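Local coordinates for single-stranded DNA-binding protein (Enterobacter phage Enc34, PDB 5ODK), which probably binds single-stranded DNA through an OB-fold domain in support of phage DNA replication, at residues G21-S26 with I149-Q154; N27-Y32 with G142-S147; S50-M55 with M108-A113; V121-R126 with A136-G141. One frame throughout, in Å; residues are numbered along the deposited sequence. Where two conformers were deposited one is given.

Overall arrangement
The four contacts illustrate how a curled sheet is built by strands shared between contacts. Interactions 1 and 2 share strand 144-156, which pairs first with 28-34 and then with 23-26. Their centres lie about 16 Å apart, on the two sides of the corner at N27. Interaction 3 adds the next antiparallel pair; its centre is about 8 Å from that of interaction 2, and strand 50-55 lies directly beside 28-31, with L54 N 2.7 Å from R29 O. Interaction 4 is peripheral, but I139 packs on C30 and V145. The N27 side chain lies about 7 Å from that of K13, a residue seen to bind magnesium in a structure of this protein, with no ion bound to this chain here.

Interaction 1 of 4, residues G21-S26 with I149-Q154; sequences GHIKVS and IRPWSQ. With PO4 (phosphate ion), chain D.
I23 and I149 form the one antiparallel hydrogen-bonded pair of this contact, a short join between strand 23-26 and the long strand 144-156. I23 N donates to I149 O at 2.9 Å, nearly along the C=O axis, and I149 N returns a bond to I23 O at 2.9 Å. The same I149 carbonyl oxygen also receives a CA-H...O contact from H22, so two neighbouring residues converge on it.

The polar and aromatic layer lies beyond this pair. The second torsion of R150 is extended (chi2 168°) and sets CD over the centre of the H22 ring, 4.0 Å from the centroid, in a CH-pi contact. The ring and guanidinium planes are inclined by 37°, and H22 CE1 approaches R150 NH1 to 3.6 Å. S20 fixes both groups, its OG bonding H22 ND1 and its carbonyl oxygen receiving R150 NH1. At the guanidinium edge, R150 NH2 donates to O1 of a phosphate ion at 2.8 Å; the ion probably came from the crystallisation liquor. G21, whose backbone angles by themselves call for glycine, places its O 3.5 Å from R150 CG.

Apolar contacts complete the join: I23 CB meets I149 CG1 at 4.2 Å, while I23 CD1 crosses to P151 CD. I23 and P151 also touch helix 61-76, which covers this buried side. The antiparallel pairing of strand 23-26 with strand 144-156 is consistent with the β1-β4 pairing of an OB fold.

Interaction 2 of 4, residues N27-Y32 with G142-S147; sequences NVRCSY and GCWVSS
The backbones of V28 and V145 form an antiparallel hydrogen-bonded pair and those of R29 and W144 a non-hydrogen-bonded one, although the short strands 28-31 and 144-147 run at 99° to each other. N27 and V28 both face V145, which makes a G1 beta bulge where the chain turns, probably a corner of the kind that lets the first OB-fold strand contribute to both sheets of the barrel. V28 N donates to V145 O at 2.9 Å, and V145 N to V28 O at 2.8 Å. Within the bulge, N27 N donates to S146 OG at 3.1 Å. Toward the far end C30 N bonds C143 O, and G142 N bonds C30 O.

R29 and W144 carry the outer face. R29 CB lies 3.8 Å above the centre of the six-membered ring of W144 in a CH-pi contact. From there CG, anti to the backbone N (chi1 -158°), and the extended chain beyond it carry NE toward G142 O. The guanidinium lies only 8° from parallel to the indole. W144 NE1 is bonded to D175, and K173 makes a cation-pi contact with the indole; R29 NH2 bonds E176 O. These partners would keep both flat groups from turning.

On the buried face, V28 CG2 meets V145 CG2 at 3.8 Å. Beside it, V145 CG2 touches C30 CB, and C30 SG and C143 SG are 3.9 Å apart, in van der Waals contact without a disulfide. Back on the R29 side, R29 NE donates to G142 O at 2.8 Å, with that oxygen close to the guanidinium plane.

Interaction 3 of 4, residues S50-M55 with M108-A113; sequences SITLLM and MWVISA
L53 and I111 exchange two backbone hydrogen bonds, L53 N to I111 O and I111 N to L53 O, both 2.8 Å. M55 with W109 and I51 with A113 repeat this reciprocal pattern on either side, giving six bonds in an antiparallel pairing whose strands run at 162°, consistent with β2-β3 of an OB-fold barrel. A113 N to I51 O is the longest, at 3.1 Å.

Around this framework, one face carries T52, L54, V110 and S112. T52 CG2 lies 3.6 Å from V110 CG1, while L54 and V110 run alongside in the same sense, with L54 CD2 3.9 Å from V110 CG2. M108 is bent at its second torsion (chi2 -72°), and M108 SD lies 3.7 Å from L54 C and close to L54 CB.

The other face holds L53, M55, W109 and I111. M55 CE, reached by a bend at the third torsion, comes obliquely to W109 CD1 at 3.8 Å and near I111 CD1. The W109 indole also has cation-pi contacts with K57 and K64. Helix 61-76 packs on M55 and I111 from this side, strand 28-34 flanks 50-55 on its other edge, and strand 159-173 covers A113.

Interaction 4 of 4, residues V121-R126 with A136-G141; sequences VLNMER and AEEIYG
E138 and the N123-M124 peptide meet chiefly through OE2 of the E138 carboxylate. E138 OE2 accepts M124 N at 3.3 Å, a long bond with an N-H...O angle of 143°, met on the anti side of the carboxylate and well out of its plane. The same oxygen lies 3.2 Å from N123 CB, which backs it. A bend at the second torsion of E138 (chi2 81°) brings CD over toward N123. A water accepts from N123 ND2 at 3.0 Å and gives a weak bond to E138 OE1.

A second, apolar contact joins V121 and I139: V121 CG1 and I139 CD1 are 3.7 Å apart, the side chains passing one another in opposite senses, and CD1 also comes near L122 O.

These groups are positioned from further out. N123 to R126 forms a type I beta turn, closed by R126 N to N123 O at 2.8 Å, and N123 ND2 is also bonded to E127. I139 is the first residue to leave helix 132-138; E138 O receives K171 NZ. The contact joins the helix end to the turn after strand 120-122, both between strands 108-115 and 144-156, consistent with the β3-β4 connection, where OB folds commonly carry a helix.

Interaction 1 of 4, residues G21-S26 with I149-Q154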
loop_
_atom_site.group_PDB
_atom_site.type_symbol
_atom_site.label_atom_id
_atom_site.label_comp_id
_atom_site.label_asym_id
_atom_site.label_seq_id
_atom_site.Cartn_x
_atom_site.Cartn_y
_atom_site.Cartn_z
ATOM N N GLY A 21 1.110 1.653 -14.388
ATOM C CA GLY A 21 2.062 1.465 -13.297
ATOM C C GLY A 21 1.455 1.276 -11.933
ATOM O O GLY A 21 2.153 0.990 -10.969
ATOM N N HIS A 22 0.128 1.459 -11.819
ATOM C CA HIS A 22 -0.556 1.112 -10.595
ATOM C C HIS A 22 -0.373 -0.348 -10.250
ATOM O O HIS A 22 -0.196 -1.174 -11.169
ATOM C CB HIS A 22 -2.058 1.416 -10.711
ATOM C CG HIS A 22 -2.371 2.864 -10.869
ATOM N ND1 HIS A 22 -2.298 3.505 -12.075
ATOM C CD2 HIS A 22 -2.798 3.790 -9.966
ATOM C CE1 HIS A 22 -2.681 4.763 -11.922
ATOM N NE2 HIS A 22 -2.954 4.969 -10.640
ATOM N N ILE A 23 -0.393 -0.633 -8.962
ATOM C CA ILE A 23 -0.225 -1.975 -8.447
ATOM C C ILE A 23 -1.357 -2.236 -7.463
ATOM O O ILE A 23 -1.502 -1.501 -6.471
ATOM C CB ILE A 23 1.135 -2.131 -7.721
ATOM C CG1 ILE A 23 2.281 -1.692 -8.633
ATOM C CG2 ILE A 23 1.316 -3.570 -7.240
ATOM C CD1 ILE A 23 3.594 -1.547 -7.901
ATOM N N LYS A 24 -2.112 -3.308 -7.682
ATOM C CA LYS A 24 -3.077 -3.798 -6.689
ATOM C C LYS A 24 -2.415 -4.897 -5.873
ATOM O O LYS A 24 -1.889 -5.845 -6.462
ATOM C CB LYS A 24 -4.360 -4.331 -7.335
ATOM C CG LYS A 24 -5.412 -4.796 -6.336
ATOM C CD LYS A 24 -6.671 -5.262 -7.052
ATOM C CE LYS A 24 -7.736 -5.753 -6.112
ATOM N NZ LYS A 24 -8.954 -6.119 -6.906
ATOM N N VAL A 25 -2.396 -4.744 -4.556
ATOM C CA VAL A 25 -2.014 -5.786 -3.617
ATOM C C VAL A 25 -3.280 -6.268 -2.957
ATOM O O VAL A 25 -4.021 -5.479 -2.353
ATOM C CB VAL A 25 -0.942 -5.373 -2.614
ATOM C CG1 VAL A 25 0.374 -5.124 -3.338
ATOM C CG2 VAL A 25 -1.345 -4.240 -1.710
ATOM N N SER A 26 -3.583 -7.549 -3.126
ATOM C CA SER A 26 -4.860 -8.107 -2.693
ATOM C C SER A 26 -4.693 -8.953 -1.460
ATOM O O SER A 26 -3.694 -9.681 -1.333
ATOM C CB SER A 26 -5.519 -8.895 -3.800
ATOM O OG SER A 26 -5.662 -8.101 -4.971
ATOM N N ILE A 149 -1.946 1.004 -5.119
ATOM C CA ILE A 149 -0.879 1.931 -4.821
ATOM C C ILE A 149 -0.101 2.243 -6.099
ATOM O O ILE A 149 -0.270 1.557 -7.122
ATOM C CB ILE A 149 0.079 1.365 -3.729
ATOM C CG1 ILE A 149 0.792 0.088 -4.213
ATOM C CG2 ILE A 149 -0.682 1.095 -2.437
ATOM C CD1 ILE A 149 1.877 -0.393 -3.286
ATOM N N ARG A 150 0.738 3.259 -6.055
ATOM C CA ARG A 150 1.675 3.461 -7.166
ATOM C C ARG A 150 2.921 4.132 -6.625
ATOM O O ARG A 150 2.826 5.103 -5.888
ATOM C CB ARG A 150 1.088 4.294 -8.294
ATOM C CG ARG A 150 1.945 4.135 -9.550
ATOM C CD ARG A 150 1.297 4.687 -10.791
ATOM N NE ARG A 150 1.261 6.149 -10.776
ATOM C CZ ARG A 150 0.867 6.891 -11.814
ATOM N NH1 ARG A 150 0.371 6.317 -12.927
ATOM N NH2 ARG A 150 0.944 8.202 -11.736
ATOM N N PRO A 151 4.105 3.627 -7.008
ATOM C CA PRO A 151 5.336 4.254 -6.497
ATOM C C PRO A 151 5.556 5.669 -7.048
ATOM O O PRO A 151 5.038 6.049 -8.113
ATOM C CB PRO A 151 6.423 3.348 -7.069
ATOM C CG PRO A 151 5.764 2.045 -7.335
ATOM C CD PRO A 151 4.410 2.454 -7.860
ATOM N N TRP A 152 6.344 6.438 -6.314
ATOM C CA TRP A 152 6.874 7.724 -6.769
ATOM C C TRP A 152 8.215 7.956 -6.081
ATOM O O TRP A 152 8.485 7.402 -5.028
ATOM C CB TRP A 152 5.898 8.880 -6.529
ATOM C CG TRP A 152 5.517 9.175 -5.138
ATOM C CD1 TRP A 152 4.555 8.536 -4.394
ATOM C CD2 TRP A 152 6.013 10.239 -4.335
ATOM N NE1 TRP A 152 4.444 9.111 -3.166
ATOM C CE2 TRP A 152 5.294 10.190 -3.102
ATOM C CE3 TRP A 152 6.949 11.263 -4.536
ATOM C CZ2 TRP A 152 5.512 11.110 -2.075
ATOM C CZ3 TRP A 152 7.144 12.203 -3.501
ATOM C CH2 TRP A 152 6.431 12.105 -2.281
ATOM N N SER A 153 9.031 8.784 -6.711
ATOM C CA SER A 153 10.372 9.037 -6.238
ATOM C C SER A 153 10.473 10.413 -5.600
ATOM O O SER A 153 9.860 11.384 -6.057
ATOM C CB SER A 153 11.380 8.878 -7.378
ATOM O OG SER A 153 11.029 9.693 -8.468
ATOM N N GLN A 154 11.287 10.488 -4.555
ATOM C CA GLN A 154 11.491 11.721 -3.820
ATOM C C GLN A 154 12.960 11.969 -3.547
ATOM O O GLN A 154 13.664 11.066 -3.141
ATOM C CB GLN A 154 10.674 11.684 -2.541
ATOM C CG GLN A 154 10.632 13.000 -1.776
ATOM C CD GLN A 154 9.719 12.886 -0.585
ATOM O OE1 GLN A 154 9.804 11.899 0.164
ATOM N NE2 GLN A 154 8.863 13.889 -0.386
HETATM P P PO4 D . 3.595 10.522 -9.987
HETATM O O1 PO4 D . 2.433 9.672 -9.804
HETATM O O2 PO4 D . 3.415 11.087 -11.401
HETATM O O3 PO4 D . 3.745 11.645 -8.944
HETATM O O4 PO4 D . 4.904 9.711 -10.000
#

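Interaction 2 of 4, residues N27-Y32 with G142-S147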
loop_
_atom_site.group_PDB
_atom_site.type_symbol
_atom_site.label_atom_id
_atom_site.label_comp_id
_atom_site.label_asym_id
_atom_site.label_seq_id
_atom_site.Cartn_x
_atom_site.Cartn_y
_atom_site.Cartn_z
ATOM N N ASN A 27 -5.676 -8.894 -0.562
ATOM C CA ASN A 27 -5.717 -9.776 0.599
ATOM C C ASN A 27 -4.490 -9.612 1.487
ATOM O O ASN A 27 -3.675 -10.527 1.682
ATOM C CB ASN A 27 -5.942 -11.205 0.124
ATOM C CG ASN A 27 -7.158 -11.319 -0.762
ATOM O OD1 ASN A 27 -8.262 -10.878 -0.350
ATOM N ND2 ASN A 27 -6.977 -11.827 -1.987
ATOM N N VAL A 28 -4.399 -8.410 2.026
ATOM C CA VAL A 28 -3.325 -8.002 2.942
ATOM C C VAL A 28 -3.972 -7.480 4.220
ATOM O O VAL A 28 -5.135 -7.039 4.188
ATOM C CB VAL A 28 -2.391 -6.973 2.307
ATOM C CG1 VAL A 28 -1.718 -7.583 1.089
ATOM C CG2 VAL A 28 -3.128 -5.689 1.949
ATOM N N ARG A 29 -3.244 -7.524 5.330
ATOM C CA ARG A 29 -3.826 -7.063 6.580
ATOM C C ARG A 29 -3.427 -5.622 6.806
ATOM O O ARG A 29 -2.287 -5.243 6.641
ATOM C CB ARG A 29 -3.382 -7.964 7.744
ATOM C CG ARG A 29 -4.266 -7.944 8.967
ATOM C CD ARG A 29 -3.915 -9.082 9.913
ATOM N NE ARG A 29 -4.796 -9.048 11.052
ATOM C CZ ARG A 29 -4.625 -9.753 12.140
ATOM N NH1 ARG A 29 -3.597 -10.584 12.260
ATOM N NH2 ARG A 29 -5.479 -9.614 13.130
ATOM N N CYS A 30 -4.370 -4.784 7.189
ATOM C CA CYS A 30 -3.995 -3.416 7.380
ATOM C C CYS A 30 -3.656 -3.071 8.815
ATOM O O CYS A 30 -4.063 -3.733 9.773
ATOM C CB CYS A 30 -5.014 -2.442 6.852
ATOM S SG CYS A 30 -6.358 -2.117 7.928
ATOM N N SER A 31 -2.911 -1.981 8.921
ATOM C CA SER A 31 -2.415 -1.475 10.172
ATOM C C SER A 31 -2.392 0.068 10.071
ATOM O O SER A 31 -2.182 0.636 9.007
ATOM C CB SER A 31 -1.026 -2.081 10.317
ATOM O OG SER A 31 -0.370 -1.592 11.424
ATOM N N TYR A 32 -2.630 0.732 11.198
ATOM C CA TYR A 32 -2.535 2.188 11.276
ATOM C C TYR A 32 -3.298 2.908 10.160
ATOM O O TYR A 32 -2.789 3.834 9.540
ATOM C CB TYR A 32 -1.072 2.645 11.311
ATOM C CG TYR A 32 -0.261 2.021 12.397
ATOM C CD1 TYR A 32 -0.516 2.303 13.721
ATOM C CD2 TYR A 32 0.790 1.161 12.097
ATOM C CE1 TYR A 32 0.241 1.740 14.734
ATOM C CE2 TYR A 32 1.544 0.591 13.100
ATOM C CZ TYR A 32 1.257 0.875 14.418
ATOM O OH TYR A 32 1.998 0.338 15.452
ATOM N N GLY A 142 -6.032 -4.322 11.619
ATOM C CA GLY A 142 -6.265 -5.729 11.861
ATOM C C GLY A 142 -7.195 -6.389 10.863
ATOM O O GLY A 142 -7.188 -7.603 10.742
ATOM N N CYS A 143 -8.041 -5.611 10.187
ATOM C CA CYS A 143 -8.855 -6.163 9.126
ATOM C C CYS A 143 -8.031 -6.436 7.868
ATOM O O CYS A 143 -6.899 -5.953 7.751
ATOM C CB CYS A 143 -10.118 -5.338 8.842
ATOM S SG CYS A 143 -9.832 -3.901 7.805
ATOM N N TRP A 144 -8.619 -7.180 6.935
ATOM C CA TRP A 144 -7.974 -7.469 5.650
ATOM C C TRP A 144 -8.597 -6.623 4.569
ATOM O O TRP A 144 -9.819 -6.394 4.540
ATOM C CB TRP A 144 -8.120 -8.942 5.309
ATOM C CG TRP A 144 -7.398 -9.812 6.294
ATOM C CD1 TRP A 144 -7.798 -10.153 7.546
ATOM C CD2 TRP A 144 -6.116 -10.454 6.110
ATOM N NE1 TRP A 144 -6.858 -10.931 8.163
ATOM C CE2 TRP A 144 -5.800 -11.110 7.309
ATOM C CE3 TRP A 144 -5.199 -10.488 5.057
ATOM C CZ2 TRP A 144 -4.610 -11.837 7.482
ATOM C CZ3 TRP A 144 -4.005 -11.186 5.223
ATOM C CH2 TRP A 144 -3.725 -11.854 6.430
ATOM N N VAL A 145 -7.757 -6.175 3.651
ATOM C CA VAL A 145 -8.090 -5.266 2.563
ATOM C C VAL A 145 -7.401 -5.678 1.282
ATOM O O VAL A 145 -6.496 -6.523 1.288
ATOM C CB VAL A 145 -7.684 -3.799 2.907
ATOM C CG1 VAL A 145 -8.375 -3.355 4.192
ATOM C CG2 VAL A 145 -6.177 -3.628 3.014
ATOM N N SER A 146 -7.786 -5.039 0.196
ATOM C CA SER A 146 -7.007 -4.975 -1.022
ATOM C C SER A 146 -6.796 -3.524 -1.339
ATOM O O SER A 146 -7.649 -2.690 -1.051
ATOM C CB SER A 146 -7.695 -5.700 -2.171
ATOM O OG SER A 146 -7.833 -7.050 -1.839
ATOM N N SER A 147 -5.661 -3.162 -1.898
ATOM C CA SER A 147 -5.332 -1.750 -2.070
ATOM C C SER A 147 -4.613 -1.511 -3.370
ATOM O O SER A 147 -3.769 -2.343 -3.776
ATOM C CB SER A 147 -4.483 -1.289 -0.889
ATOM O OG SER A 147 -4.055 0.055 -0.974
#

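Interaction 3 of 4, residues S50-M55 with M108-A113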
loop_
_atom_site.group_PDB
_atom_site.type_symbol
_atom_site.label_atom_id
_atom_site.label_comp_id
_atom_site.label_asym_id
_atom_site.label_seq_id
_atom_site.Cartn_x
_atom_site.Cartn_y
_atom_site.Cartn_z
ATOM N N SER A 50 -3.123 7.736 5.096
ATOM C CA SER A 50 -2.090 6.702 5.088
ATOM C C SER A 50 -2.631 5.340 5.506
ATOM O O SER A 50 -3.711 5.253 6.116
ATOM C CB SER A 50 -0.921 7.125 5.975
ATOM O OG SER A 50 -1.331 7.190 7.309
ATOM N N ILE A 51 -1.856 4.306 5.245
ATOM C CA ILE A 51 -2.116 2.990 5.750
ATOM C C ILE A 51 -0.808 2.195 5.696
ATOM O O ILE A 51 0.077 2.514 4.869
ATOM C CB ILE A 51 -3.232 2.283 4.910
ATOM C CG1 ILE A 51 -3.897 1.141 5.663
ATOM C CG2 ILE A 51 -2.665 1.836 3.562
ATOM C CD1 ILE A 51 -5.226 0.735 5.020
ATOM N N THR A 52 -0.710 1.185 6.555
ATOM C CA THR A 52 0.314 0.173 6.453
ATOM C C THR A 52 -0.386 -1.120 6.022
ATOM O O THR A 52 -1.464 -1.462 6.519
ATOM C CB THR A 52 1.061 0.023 7.785
ATOM O OG1 THR A 52 1.802 1.222 8.025
ATOM C CG2 THR A 52 2.017 -1.177 7.729
ATOM N N LEU A 53 0.245 -1.839 5.104
ATOM C CA LEU A 53 -0.278 -3.105 4.576
ATOM C C LEU A 53 0.697 -4.197 4.936
ATOM O O LEU A 53 1.901 -4.080 4.658
ATOM C CB LEU A 53 -0.476 -3.018 3.079
ATOM C CG LEU A 53 -1.331 -1.851 2.590
ATOM C CD1 LEU A 53 -1.287 -1.767 1.083
ATOM C CD2 LEU A 53 -2.786 -1.924 3.053
ATOM N N LEU A 54 0.206 -5.249 5.587
ATOM C CA LEU A 54 0.997 -6.385 5.967
ATOM C C LEU A 54 0.689 -7.489 4.985
ATOM O O LEU A 54 -0.430 -8.031 4.945
ATOM C CB LEU A 54 0.643 -6.781 7.383
ATOM C CG LEU A 54 0.834 -5.694 8.418
ATOM C CD1 LEU A 54 0.355 -6.181 9.763
ATOM C CD2 LEU A 54 2.278 -5.204 8.501
ATOM N N MET A 55 1.669 -7.808 4.135
ATOM C CA MET A 55 1.434 -8.683 3.008
ATOM C C MET A 55 2.111 -10.036 3.273
ATOM O O MET A 55 3.341 -10.120 3.289
ATOM C CB MET A 55 1.969 -7.999 1.750
ATOM C CG MET A 55 1.732 -8.771 0.502
ATOM S SD MET A 55 2.021 -7.760 -0.961
ATOM C CE MET A 55 3.795 -7.761 -1.033
ATOM N N MET A 108 5.700 -11.236 7.066
ATOM C CA MET A 108 5.071 -10.210 6.240
ATOM C C MET A 108 6.068 -9.319 5.527
ATOM O O MET A 108 7.123 -9.021 6.091
ATOM C CB MET A 108 4.205 -9.263 7.101
ATOM C CG MET A 108 3.135 -9.909 7.930
ATOM S SD MET A 108 1.784 -10.509 6.900
ATOM C CE MET A 108 0.448 -10.659 8.063
ATOM N N TRP A 109 5.709 -8.874 4.322
ATOM C CA TRP A 109 6.240 -7.644 3.758
ATOM C C TRP A 109 5.400 -6.508 4.328
ATOM O O TRP A 109 4.179 -6.646 4.448
ATOM C CB TRP A 109 6.166 -7.618 2.227
ATOM C CG TRP A 109 6.907 -8.764 1.579
ATOM C CD1 TRP A 109 6.352 -9.841 0.892
ATOM C CD2 TRP A 109 8.278 -8.981 1.608
ATOM N NE1 TRP A 109 7.316 -10.677 0.480
ATOM C CE2 TRP A 109 8.526 -10.185 0.906
ATOM C CE3 TRP A 109 9.353 -8.265 2.129
ATOM C CZ2 TRP A 109 9.807 -10.706 0.739
ATOM C CZ3 TRP A 109 10.614 -8.777 1.981
ATOM C CH2 TRP A 109 10.845 -9.985 1.281
ATOM N N VAL A 110 6.043 -5.385 4.668
ATOM C CA VAL A 110 5.350 -4.245 5.296
ATOM C C VAL A 110 5.407 -3.114 4.314
ATOM O O VAL A 110 6.485 -2.597 4.018
ATOM C CB VAL A 110 6.004 -3.859 6.641
ATOM C CG1 VAL A 110 5.257 -2.713 7.309
ATOM C CG2 VAL A 110 6.071 -5.087 7.549
ATOM N N ILE A 111 4.235 -2.680 3.836
ATOM C CA ILE A 111 4.135 -1.608 2.872
ATOM C C ILE A 111 3.530 -0.382 3.539
ATOM O O ILE A 111 2.468 -0.483 4.183
ATOM C CB ILE A 111 3.269 -2.036 1.678
ATOM C CG1 ILE A 111 3.994 -3.090 0.831
ATOM C CG2 ILE A 111 2.827 -0.854 0.845
ATOM C CD1 ILE A 111 3.090 -3.809 -0.140
ATOM N N SER A 112 4.155 0.781 3.346
ATOM C CA SER A 112 3.597 2.042 3.803
ATOM C C SER A 112 3.197 2.863 2.611
ATOM O O SER A 112 3.977 3.052 1.684
ATOM C CB SER A 112 4.674 2.787 4.572
ATOM O OG SER A 112 5.154 1.968 5.606
ATOM N N ALA A 113 1.954 3.342 2.607
ATOM C CA ALA A 113 1.444 4.142 1.487
ATOM C C ALA A 113 0.727 5.345 2.065
ATOM O O ALA A 113 0.056 5.250 3.105
ATOM C CB ALA A 113 0.546 3.302 0.596
#

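Interaction 4 of 4, residues V121-R126 with A136-G141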
loop_
_atom_site.group_PDB
_atom_site.type_symbol
_atom_site.label_atom_id
_atom_site.label_comp_id
_atom_site.label_asym_id
_atom_site.label_seq_id
_atom_site.Cartn_x
_atom_site.Cartn_y
_atom_site.Cartn_z
ATOM N N VAL A 121 -12.348 4.580 -0.785
ATOM C CA VAL A 121 -12.497 3.678 0.352
ATOM C C VAL A 121 -13.778 2.900 0.147
ATOM O O VAL A 121 -14.869 3.499 0.182
ATOM C CB VAL A 121 -12.541 4.433 1.688
ATOM C CG1 VAL A 121 -12.690 3.460 2.837
ATOM C CG2 VAL A 121 -11.302 5.290 1.871
ATOM N N LEU A 122 -13.651 1.598 -0.092
ATOM C CA LEU A 122 -14.782 0.768 -0.418
ATOM C C LEU A 122 -15.041 -0.222 0.705
ATOM O O LEU A 122 -14.126 -0.830 1.257
ATOM C CB LEU A 122 -14.543 0.015 -1.732
ATOM C CG LEU A 122 -14.064 0.831 -2.950
ATOM C CD1 LEU A 122 -13.949 -0.119 -4.147
ATOM C CD2 LEU A 122 -14.873 2.037 -3.325
ATOM N N ASN A 123 -16.330 -0.371 1.022
ATOM C CA ASN A 123 -16.764 -1.359 1.979
ATOM C C ASN A 123 -16.729 -2.758 1.361
ATOM O O ASN A 123 -16.365 -2.937 0.195
ATOM C CB ASN A 123 -18.130 -0.945 2.571
ATOM C CG ASN A 123 -19.286 -1.079 1.596
ATOM O OD1 ASN A 123 -19.171 -1.667 0.529
ATOM N ND2 ASN A 123 -20.440 -0.514 1.988
ATOM N N MET A 124 -17.133 -3.749 2.143
ATOM C CA MET A 124 -17.078 -5.114 1.687
ATOM C C MET A 124 -17.932 -5.404 0.447
ATOM O O MET A 124 -17.669 -6.360 -0.294
ATOM C CB MET A 124 -17.478 -6.017 2.828
ATOM C CG MET A 124 -17.125 -7.460 2.610
ATOM S SD MET A 124 -17.352 -8.362 4.146
ATOM C CE MET A 124 -15.895 -7.770 4.908
ATOM N N GLU A 125 -19.004 -4.626 0.301
ATOM C CA GLU A 125 -19.876 -4.676 -0.865
ATOM C C GLU A 125 -19.403 -3.818 -2.041
ATOM O O GLU A 125 -20.150 -3.617 -2.998
ATOM C CB GLU A 125 -21.311 -4.306 -0.457
ATOM C CG GLU A 125 -21.891 -5.144 0.689
ATOM C CD GLU A 125 -22.632 -6.366 0.231
ATOM O OE1 GLU A 125 -23.819 -6.226 -0.124
ATOM O OE2 GLU A 125 -22.041 -7.464 0.265
ATOM N N ARG A 126 -18.143 -3.333 -1.981
ATOM C CA ARG A 126 -17.550 -2.558 -3.061
ATOM C C ARG A 126 -18.255 -1.217 -3.300
ATOM O O ARG A 126 -18.253 -0.669 -4.391
ATOM C CB ARG A 126 -17.455 -3.328 -4.369
ATOM C CG ARG A 126 -16.644 -4.611 -4.269
ATOM C CD ARG A 126 -16.754 -5.522 -5.511
ATOM N NE ARG A 126 -18.173 -5.835 -5.792
ATOM C CZ ARG A 126 -18.939 -6.689 -5.096
ATOM N NH1 ARG A 126 -18.465 -7.377 -4.047
ATOM N NH2 ARG A 126 -20.205 -6.863 -5.451
ATOM N N ALA A 136 -13.692 5.040 9.366
ATOM C CA ALA A 136 -12.856 4.582 10.470
ATOM C C ALA A 136 -13.380 3.278 11.082
ATOM O O ALA A 136 -12.610 2.433 11.501
ATOM C CB ALA A 136 -12.691 5.663 11.531
ATOM N N GLU A 137 -14.711 3.153 11.203
ATOM C CA GLU A 137 -15.304 1.930 11.728
ATOM C C GLU A 137 -15.127 0.731 10.793
ATOM O O GLU A 137 -14.917 -0.407 11.254
ATOM C CB GLU A 137 -16.820 2.094 11.901
ATOM C CG GLU A 137 -17.282 2.876 13.079
ATOM C CD GLU A 137 -18.783 2.795 13.293
ATOM O OE1 GLU A 137 -19.553 2.390 12.380
ATOM O OE2 GLU A 137 -19.183 3.166 14.399
ATOM N N GLU A 138 -15.284 0.978 9.490
ATOM C CA GLU A 138 -15.282 -0.100 8.489
ATOM C C GLU A 138 -13.893 -0.726 8.379
ATOM O O GLU A 138 -13.748 -1.949 8.331
ATOM C CB GLU A 138 -15.685 0.442 7.100
ATOM C CG GLU A 138 -15.706 -0.542 5.911
ATOM C CD GLU A 138 -16.959 -1.372 5.842
ATOM O OE1 GLU A 138 -17.968 -0.979 6.486
ATOM O OE2 GLU A 138 -16.930 -2.399 5.137
ATOM N N ILE A 139 -12.886 0.121 8.258
ATOM C CA ILE A 139 -11.505 -0.347 7.991
ATOM C C ILE A 139 -10.639 -0.003 9.210
ATOM O O ILE A 139 -10.076 1.077 9.343
ATOM C CB ILE A 139 -10.989 0.184 6.636
ATOM C CG1 ILE A 139 -11.881 -0.380 5.515
ATOM C CG2 ILE A 139 -9.530 -0.215 6.432
ATOM C CD1 ILE A 139 -11.623 0.205 4.162
ATOM N N TYR A 140 -10.539 -0.965 10.109
ATOM C CA TYR A 140 -9.800 -0.821 11.345
ATOM C C TYR A 140 -8.492 -1.599 11.218
ATOM O O TYR A 140 -8.433 -2.595 10.496
ATOM C CB TYR A 140 -10.655 -1.310 12.537
ATOM C CG TYR A 140 -11.200 -2.702 12.335
ATOM C CD1 TYR A 140 -12.406 -2.919 11.690
ATOM C CD2 TYR A 140 -10.468 -3.815 12.715
ATOM C CE1 TYR A 140 -12.860 -4.187 11.411
ATOM C CE2 TYR A 140 -10.919 -5.098 12.454
ATOM C CZ TYR A 140 -12.116 -5.282 11.799
ATOM O OH TYR A 140 -12.558 -6.531 11.521
ATOM N N GLY A 141 -7.494 -1.219 12.008
ATOM C CA GLY A 141 -6.232 -1.944 12.008
ATOM C C GLY A 141 -6.491 -3.373 12.433
ATOM O O GLY A 141 -7.105 -3.616 13.484
HETATM O O HOH W 1 -20.765 0.128 4.882
#